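Side-chain contacts in cysteine protease (Xylella fastidiosa, PDB 3OIS), which probably cleaves peptide bonds as a papain-family (C1) cysteine peptidase and binds the nucleotide uridine-5'-diphosphate: residues Tyr47-Ser52 / Ile191-Ala196; Ile107-Arg112 / Gly116-Asp121; Asn212-Asn217 / Val222-Pro227. All blocks are in the same frame, centred on the assembly; numbering follows the deposited sequence. Where two conformers were deposited one is given.

Contact 1 (Tyr47-Ser52 / Ile191-Ala196); sequences YTPEKS and IDHLKA
The pyrrolidine ring of Pro49 overlaps the imidazole of His193, the two side chains crossing at about a right angle. Pro49 CG and Pro49 CD each stand 3.6 Å from His193 ND1, and Pro49 CD continues along the ring to His193 CE1 at 3.8 Å. The histidine has its CG anti to the carbonyl carbon (chi1 -76°), which carries the imidazole off the flank of its helix and up to the proline. Pro49 CB meets Ala196 CB at 3.8 Å, so one proline rests on two residues three apart on the same helical face. In the beta-rich half of this papain-type fold, helix 191-199 connects strands 183-186 and 204-211 of the antiparallel sheet, and the contact sets an early part of the chain against that helix. Ile54, from the short helix 51-55 for which Glu50 is the N-cap residue, touches Pro49, His193 and Ala196 alike. Two waters flank the proline. A molecule near the imidazole donates to Tyr47 O at 2.7 Å and is hydrogen-bonded to His193 ND1 at 2.9 Å. On the far side of Pro49 a second water joins Tyr47 OH, at 2.8 Å, to Ala196 O, at 3.0 Å, the latter bond being weak; the phenol reaches it because Tyr47 CG lies anti to the backbone N (chi1 177°).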
# COMPACT_ATOMS: atom_id res chain seq x y z
N TYR A 47 -15.38 -7.94 3.75
CA TYR A 47 -15.43 -8.40 2.35
C TYR A 47 -15.92 -9.86 2.35
O TYR A 47 -15.34 -10.71 2.99
CB TYR A 47 -14.03 -8.23 1.71
CG TYR A 47 -13.97 -8.74 0.29
CD1 TYR A 47 -14.32 -7.89 -0.75
CD2 TYR A 47 -13.65 -10.08 -0.00
CE1 TYR A 47 -14.28 -8.31 -2.09
CE2 TYR A 47 -13.64 -10.53 -1.40
CZ TYR A 47 -13.93 -9.62 -2.36
OH TYR A 47 -13.93 -10.02 -3.64
N THR A 48 -17.04 -10.15 1.69
CA THR A 48 -17.59 -11.47 1.83
C THR A 48 -17.54 -12.10 0.47
O THR A 48 -18.36 -11.79 -0.35
CB THR A 48 -19.06 -11.42 2.36
OG1 THR A 48 -19.06 -10.73 3.62
CG2 THR A 48 -19.63 -12.88 2.57
N PRO A 49 -16.57 -12.99 0.24
CA PRO A 49 -16.45 -13.59 -1.08
C PRO A 49 -17.64 -14.53 -1.29
O PRO A 49 -18.15 -15.10 -0.30
CB PRO A 49 -15.18 -14.46 -0.98
CG PRO A 49 -14.42 -13.97 0.24
CD PRO A 49 -15.58 -13.55 1.18
N GLU A 50 -18.08 -14.62 -2.52
CA GLU A 50 -19.11 -15.60 -2.92
C GLU A 50 -18.67 -17.01 -2.59
O GLU A 50 -17.54 -17.42 -2.93
CB GLU A 50 -19.39 -15.49 -4.42
CG GLU A 50 -20.38 -14.41 -4.77
CD GLU A 50 -21.68 -14.57 -4.02
OE1 GLU A 50 -22.13 -15.72 -3.84
OE2 GLU A 50 -22.25 -13.53 -3.62
N LYS A 51 -19.52 -17.78 -1.91
CA LYS A 51 -19.14 -19.16 -1.60
C LYS A 51 -18.79 -19.95 -2.85
O LYS A 51 -17.94 -20.87 -2.79
CB LYS A 51 -20.17 -19.91 -0.76
CG LYS A 51 -19.88 -19.84 0.74
CD LYS A 51 -21.02 -20.43 1.52
CE LYS A 51 -21.19 -19.73 2.89
NZ LYS A 51 -21.96 -18.42 2.85
N SER A 52 -19.41 -19.63 -3.99
CA SER A 52 -19.10 -20.37 -5.23
C SER A 52 -17.68 -20.17 -5.73
O SER A 52 -17.08 -21.07 -6.35
CB SER A 52 -20.12 -20.13 -6.37
OG SER A 52 -20.33 -18.74 -6.64
N ILE A 191 -6.15 -17.64 3.62
CA ILE A 191 -5.58 -17.74 2.25
C ILE A 191 -6.69 -17.85 1.18
O ILE A 191 -6.62 -17.22 0.12
CB ILE A 191 -4.57 -18.87 2.17
CG1 ILE A 191 -3.28 -18.44 2.84
CG2 ILE A 191 -4.23 -19.25 0.74
CD1 ILE A 191 -2.49 -19.67 3.23
N ASP A 192 -7.74 -18.60 1.49
CA ASP A 192 -8.79 -18.78 0.47
C ASP A 192 -9.59 -17.50 0.25
O ASP A 192 -10.13 -17.24 -0.85
CB ASP A 192 -9.72 -19.91 0.94
CG ASP A 192 -9.10 -21.29 0.81
OD1 ASP A 192 -8.05 -21.52 0.15
OD2 ASP A 192 -9.77 -22.20 1.33
N HIS A 193 -9.69 -16.67 1.26
CA HIS A 193 -10.37 -15.38 1.10
C HIS A 193 -9.51 -14.41 0.29
O HIS A 193 -10.04 -13.73 -0.55
CB HIS A 193 -10.72 -14.77 2.42
CG HIS A 193 -11.89 -15.41 3.07
ND1 HIS A 193 -13.01 -14.71 3.45
CD2 HIS A 193 -12.14 -16.72 3.36
CE1 HIS A 193 -13.90 -15.54 3.96
NE2 HIS A 193 -13.39 -16.76 3.93
N LEU A 194 -8.20 -14.39 0.56
CA LEU A 194 -7.28 -13.58 -0.25
C LEU A 194 -7.29 -14.09 -1.69
O LEU A 194 -7.25 -13.29 -2.63
CB LEU A 194 -5.84 -13.60 0.27
CG LEU A 194 -5.74 -13.22 1.77
CD1 LEU A 194 -4.22 -13.33 2.29
CD2 LEU A 194 -6.27 -11.82 1.96
N LYS A 195 -7.33 -15.40 -1.86
CA LYS A 195 -7.33 -15.91 -3.25
C LYS A 195 -8.65 -15.54 -3.93
O LYS A 195 -8.67 -15.17 -5.11
CB LYS A 195 -7.06 -17.42 -3.34
CG LYS A 195 -5.67 -17.96 -2.92
CD LYS A 195 -5.75 -19.53 -2.92
CE LYS A 195 -4.36 -20.09 -2.79
NZ LYS A 195 -4.43 -21.60 -2.78
N ALA A 196 -9.78 -15.67 -3.22
CA ALA A 196 -11.09 -15.42 -3.82
C ALA A 196 -11.20 -13.97 -4.25
O ALA A 196 -11.81 -13.66 -5.30
CB ALA A 196 -12.16 -15.71 -2.85
O HOH W 1 -14.33 -12.72 -4.04
O HOH W 2 -13.17 -11.90 4.04

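Contact 2 (Ile107-Arg112 / Gly116-Asp121); sequences IYYNER and GHVNYD
Arg112 leaves helix 104-114 straight into the loop that follows it, its CB packing 3.7 Å from His117 C and also near CG1 of Val118. CG passes by the His117 carbonyl, and CD comes to 3.5 Å from His117 O. A bend at chi3 (-68°) then turns the guanidinium back over the helix: NE sits 3.3 Å above the centre of the Tyr108 ring and donates to Tyr108 O, with an N-H...O angle of 151°, the donor lying above the carbonyl plane. NH1 faces the type I turn His117-Tyr120. It bonds to Tyr120 O at 2.9 Å, and more weakly to Val118 O and His117 O, while Val118 CA covers one guanidinium face. NH2 finds Ala164 O outside the two segments. Beside this arginine, Val118 CG1 makes a CH-pi contact with Tyr109, 3.7 Å from the ring centroid. At the other end of the loop, Tyr108 OH donates to Asp121 OD1 at 2.6 Å, on the anti side of a carboxylate turned 77° from the phenol ring; Gly76 N binds the same oxygen. The buried guanidinium is thus gripped mainly by backbone carbonyls, whose dipoles probably stabilise its positive charge. The Asp121 carboxylate, with OD1 5.7 Å from Arg112 NH1, may add to that field without forming a salt bridge.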
# COMPACT_ATOMS: atom_id res chain seq x y z
N ILE A 107 -2.57 12.00 -0.97
CA ILE A 107 -3.03 11.01 -0.01
C ILE A 107 -2.24 11.15 1.29
O ILE A 107 -2.85 11.19 2.34
CB ILE A 107 -3.02 9.59 -0.55
CG1 ILE A 107 -3.99 9.44 -1.77
CG2 ILE A 107 -3.39 8.48 0.52
CD1 ILE A 107 -3.64 8.22 -2.52
N TYR A 108 -0.92 11.17 1.18
CA TYR A 108 -0.03 11.12 2.38
C TYR A 108 -0.23 12.37 3.24
O TYR A 108 -0.19 12.30 4.46
CB TYR A 108 1.44 10.90 1.96
CG TYR A 108 2.41 10.62 3.12
CD1 TYR A 108 2.02 9.74 4.18
CD2 TYR A 108 3.71 11.14 3.08
CE1 TYR A 108 2.96 9.45 5.22
CE2 TYR A 108 4.63 10.93 4.14
CZ TYR A 108 4.21 10.08 5.21
OH TYR A 108 5.14 9.84 6.17
N TYR A 109 -0.43 13.54 2.62
CA TYR A 109 -0.60 14.78 3.41
C TYR A 109 -1.91 14.66 4.21
O TYR A 109 -1.94 14.85 5.46
CB TYR A 109 -0.61 16.01 2.45
CG TYR A 109 -0.82 17.29 3.21
CD1 TYR A 109 0.26 18.02 3.58
CD2 TYR A 109 -2.08 17.72 3.58
CE1 TYR A 109 0.10 19.18 4.35
CE2 TYR A 109 -2.24 18.95 4.32
CZ TYR A 109 -1.18 19.60 4.68
OH TYR A 109 -1.39 20.74 5.35
N ASN A 110 -2.99 14.24 3.55
CA ASN A 110 -4.22 14.14 4.23
C ASN A 110 -4.27 13.02 5.26
O ASN A 110 -4.94 13.17 6.28
CB ASN A 110 -5.37 14.12 3.20
CG ASN A 110 -5.52 15.51 2.55
OD1 ASN A 110 -5.83 16.47 3.21
ND2 ASN A 110 -5.24 15.59 1.27
N GLU A 111 -3.57 11.90 5.03
CA GLU A 111 -3.51 10.88 6.08
C GLU A 111 -2.93 11.48 7.37
O GLU A 111 -3.42 11.19 8.42
CB GLU A 111 -2.57 9.72 5.69
CG GLU A 111 -3.12 8.85 4.61
CD GLU A 111 -2.10 7.86 4.05
OE1 GLU A 111 -0.97 8.25 3.75
OE2 GLU A 111 -2.47 6.65 4.00
N ARG A 112 -1.94 12.34 7.27
CA ARG A 112 -1.22 12.86 8.47
C ARG A 112 -2.03 14.02 9.13
O ARG A 112 -1.66 14.47 10.16
CB ARG A 112 0.17 13.29 8.08
CG ARG A 112 0.99 11.91 7.89
CD ARG A 112 2.43 12.20 7.50
NE ARG A 112 2.30 12.75 6.19
CZ ARG A 112 2.95 13.78 5.76
NH1 ARG A 112 3.89 14.34 6.55
NH2 ARG A 112 2.70 14.19 4.53
N GLY A 116 -0.63 11.20 12.96
CA GLY A 116 0.74 11.65 12.62
C GLY A 116 0.67 13.17 12.50
O GLY A 116 -0.16 13.85 13.17
N HIS A 117 1.54 13.71 11.68
CA HIS A 117 1.61 15.18 11.53
C HIS A 117 2.25 15.49 10.17
O HIS A 117 3.20 14.81 9.76
CB HIS A 117 2.37 15.88 12.69
CG HIS A 117 2.22 17.36 12.67
ND1 HIS A 117 1.37 18.04 13.54
CD2 HIS A 117 2.77 18.30 11.87
CE1 HIS A 117 1.43 19.34 13.26
NE2 HIS A 117 2.26 19.51 12.25
N VAL A 118 1.72 16.50 9.48
CA VAL A 118 2.16 16.79 8.14
C VAL A 118 3.59 17.30 8.10
O VAL A 118 4.27 17.20 7.09
CB VAL A 118 1.20 17.80 7.45
CG1 VAL A 118 -0.16 17.16 7.29
CG2 VAL A 118 1.13 19.15 8.19
N ASN A 119 4.10 17.78 9.22
CA ASN A 119 5.49 18.26 9.22
C ASN A 119 6.55 17.18 9.49
O ASN A 119 7.73 17.51 9.48
CB ASN A 119 5.64 19.35 10.27
CG ASN A 119 4.95 20.71 9.85
OD1 ASN A 119 4.65 20.95 8.67
ND2 ASN A 119 4.81 21.61 10.84
N TYR A 120 6.14 15.90 9.72
CA TYR A 120 7.04 14.82 10.08
C TYR A 120 6.77 13.59 9.18
O TYR A 120 5.63 13.46 8.68
CB TYR A 120 6.71 14.54 11.57
CG TYR A 120 6.99 15.81 12.39
CD1 TYR A 120 8.28 16.05 12.90
CD2 TYR A 120 5.98 16.77 12.63
CE1 TYR A 120 8.58 17.22 13.63
CE2 TYR A 120 6.26 17.95 13.35
CZ TYR A 120 7.56 18.17 13.82
OH TYR A 120 7.87 19.30 14.53
N ASP A 121 7.75 12.71 9.00
CA ASP A 121 7.55 11.57 8.12
C ASP A 121 7.03 10.45 9.05
O ASP A 121 7.72 9.48 9.41
CB ASP A 121 8.91 11.21 7.47
CG ASP A 121 8.77 10.28 6.31
OD1 ASP A 121 7.65 10.12 5.80
OD2 ASP A 121 9.82 9.71 5.91
O HOH W 3 -1.00 17.23 10.80

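Contact 3 (Asn212-Asn217 / Val222-Pro227); sequences NSWVGN and VRIPLP
Ile224 is the first residue of 222-227 to meet helix 212-215 closely, and it does so by lying over one face of the Trp214 indole. Its CG1 stands 3.6 Å from the centroid of the five-membered ring of Trp214, only 14° off the ring normal, in a CH-pi contact. Ile224 CG2 reaches Trp214 CG at 3.8 Å, while the extended chi2 (177°) carries Ile224 CD1 over the six-membered ring, 3.8 Å from Trp214 CZ2. The indole presents this face with its CG anti to the backbone N (chi1 -178°); Val215 CG1 packs on the opposite face, and Phe267 meets the ring edge-to-face. Both segments belong to the long connection between strands 204-211 and 233-245, antiparallel neighbours in the sheet of the beta-rich half of the papain-type fold. Backbone hydrogen bonds of Val222 and Ile224 with Trp268 fasten the returning arm of this connection to strand 266-270. Next in sequence, Pro225 slides past the helix backbone, its CG 3.4 Å from Ser213 O and its CD 4.2 Å from Trp214 CB. A water donates to Pro225 O at 2.7 Å and to Ser213 OG at 2.8 Å, bridging the segments where no direct hydrogen bond does; Ser213 OG is also hydrogen-bonded to Asp231 OD2. Pro227 comes last, with its CA 4.2 Å from Ser213 OG.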
# COMPACT_ATOMS: atom_id res chain seq x y z
N ASN A 212 15.30 -8.14 8.22
CA ASN A 212 16.59 -7.97 7.52
C ASN A 212 16.87 -9.20 6.59
O ASN A 212 17.72 -9.12 5.70
CB ASN A 212 17.72 -7.87 8.54
CG ASN A 212 18.00 -9.20 9.20
OD1 ASN A 212 17.10 -9.88 9.66
ND2 ASN A 212 19.27 -9.63 9.17
N SER A 213 16.14 -10.29 6.77
CA SER A 213 16.39 -11.47 5.88
C SER A 213 15.95 -11.19 4.42
O SER A 213 16.36 -11.90 3.45
CB SER A 213 15.70 -12.69 6.41
OG SER A 213 14.37 -12.47 6.83
N TRP A 214 15.06 -10.21 4.25
CA TRP A 214 14.70 -9.75 2.88
C TRP A 214 15.51 -8.48 2.47
O TRP A 214 16.11 -8.43 1.39
CB TRP A 214 13.16 -9.48 2.84
CG TRP A 214 12.65 -9.06 1.48
CD1 TRP A 214 13.12 -9.48 0.24
CD2 TRP A 214 11.64 -8.10 1.24
NE1 TRP A 214 12.39 -8.86 -0.77
CE2 TRP A 214 11.45 -8.03 -0.18
CE3 TRP A 214 10.78 -7.35 2.07
CZ2 TRP A 214 10.49 -7.16 -0.76
CZ3 TRP A 214 9.84 -6.57 1.53
CH2 TRP A 214 9.68 -6.42 0.12
N VAL A 215 15.56 -7.45 3.35
CA VAL A 215 16.06 -6.16 2.96
C VAL A 215 17.48 -5.90 3.34
O VAL A 215 18.02 -4.86 2.99
CB VAL A 215 15.20 -4.96 3.52
CG1 VAL A 215 13.78 -5.04 3.01
CG2 VAL A 215 15.17 -4.95 5.05
N GLY A 216 18.07 -6.81 4.09
CA GLY A 216 19.44 -6.56 4.64
C GLY A 216 20.48 -6.50 3.50
O GLY A 216 20.44 -7.30 2.53
N ASN A 217 21.35 -5.49 3.60
CA ASN A 217 22.33 -5.12 2.58
C ASN A 217 21.70 -4.80 1.20
O ASN A 217 22.38 -4.88 0.20
CB ASN A 217 23.42 -6.19 2.44
CG ASN A 217 24.07 -6.50 3.75
OD1 ASN A 217 24.31 -5.57 4.51
ND2 ASN A 217 24.30 -7.80 4.06
N VAL A 222 13.88 -11.84 -4.98
CA VAL A 222 12.51 -11.73 -5.54
C VAL A 222 11.53 -12.48 -4.62
O VAL A 222 10.40 -11.96 -4.34
CB VAL A 222 12.42 -12.29 -6.99
CG1 VAL A 222 10.99 -12.22 -7.44
CG2 VAL A 222 13.30 -11.50 -7.88
N ARG A 223 11.92 -13.66 -4.17
CA ARG A 223 11.15 -14.34 -3.17
C ARG A 223 11.50 -13.89 -1.74
O ARG A 223 12.61 -13.99 -1.31
CB ARG A 223 11.32 -15.91 -3.28
CG ARG A 223 10.87 -16.44 -4.65
CD ARG A 223 10.87 -17.97 -4.66
NE ARG A 223 10.56 -18.32 -6.05
CZ ARG A 223 10.24 -19.54 -6.47
NH1 ARG A 223 10.01 -19.72 -7.77
NH2 ARG A 223 10.09 -20.53 -5.61
N ILE A 224 10.50 -13.40 -1.03
CA ILE A 224 10.71 -12.94 0.34
C ILE A 224 10.86 -14.17 1.26
O ILE A 224 9.98 -15.01 1.29
CB ILE A 224 9.57 -12.05 0.79
CG1 ILE A 224 9.46 -10.90 -0.17
CG2 ILE A 224 9.87 -11.48 2.18
CD1 ILE A 224 8.19 -9.97 0.22
N PRO A 225 11.99 -14.27 2.00
CA PRO A 225 12.17 -15.45 2.90
C PRO A 225 11.23 -15.32 4.02
O PRO A 225 10.98 -14.19 4.49
CB PRO A 225 13.60 -15.23 3.45
CG PRO A 225 14.26 -14.33 2.49
CD PRO A 225 13.24 -13.50 1.81
N LEU A 226 10.73 -16.45 4.49
CA LEU A 226 10.02 -16.52 5.76
C LEU A 226 10.92 -16.15 6.94
O LEU A 226 12.06 -16.67 7.07
CB LEU A 226 9.52 -17.93 5.94
CG LEU A 226 8.41 -18.08 6.92
CD1 LEU A 226 7.18 -17.27 6.45
CD2 LEU A 226 8.03 -19.60 7.01
N PRO A 227 10.48 -15.19 7.78
CA PRO A 227 11.39 -14.70 8.82
C PRO A 227 11.53 -15.78 9.88
O PRO A 227 10.63 -16.67 10.06
CB PRO A 227 10.62 -13.48 9.45
CG PRO A 227 9.72 -13.00 8.32
CD PRO A 227 9.28 -14.35 7.65
O HOH W 4 12.15 -11.83 5.18

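From the N terminus, the chain first enters contact 1 at 47-52, which is closed only 139 residues later, when helix 191-199 is reached. Contact 2 forms and closes wholly within that interval, as the end of helix 104-114 folds onto the loop leading to strand 124-125. Contact 3 follows in series, a short closure within the connection from strand 204-211 to strand 233-245. No two contacts touch or cross. Contact 1 joins an early segment to the beta-rich half; contact 2, on the opposite side of the chain's centre with its own centre 33 Å away, lies in the helical half; contact 3 joins the two arms of one inter-strand connection.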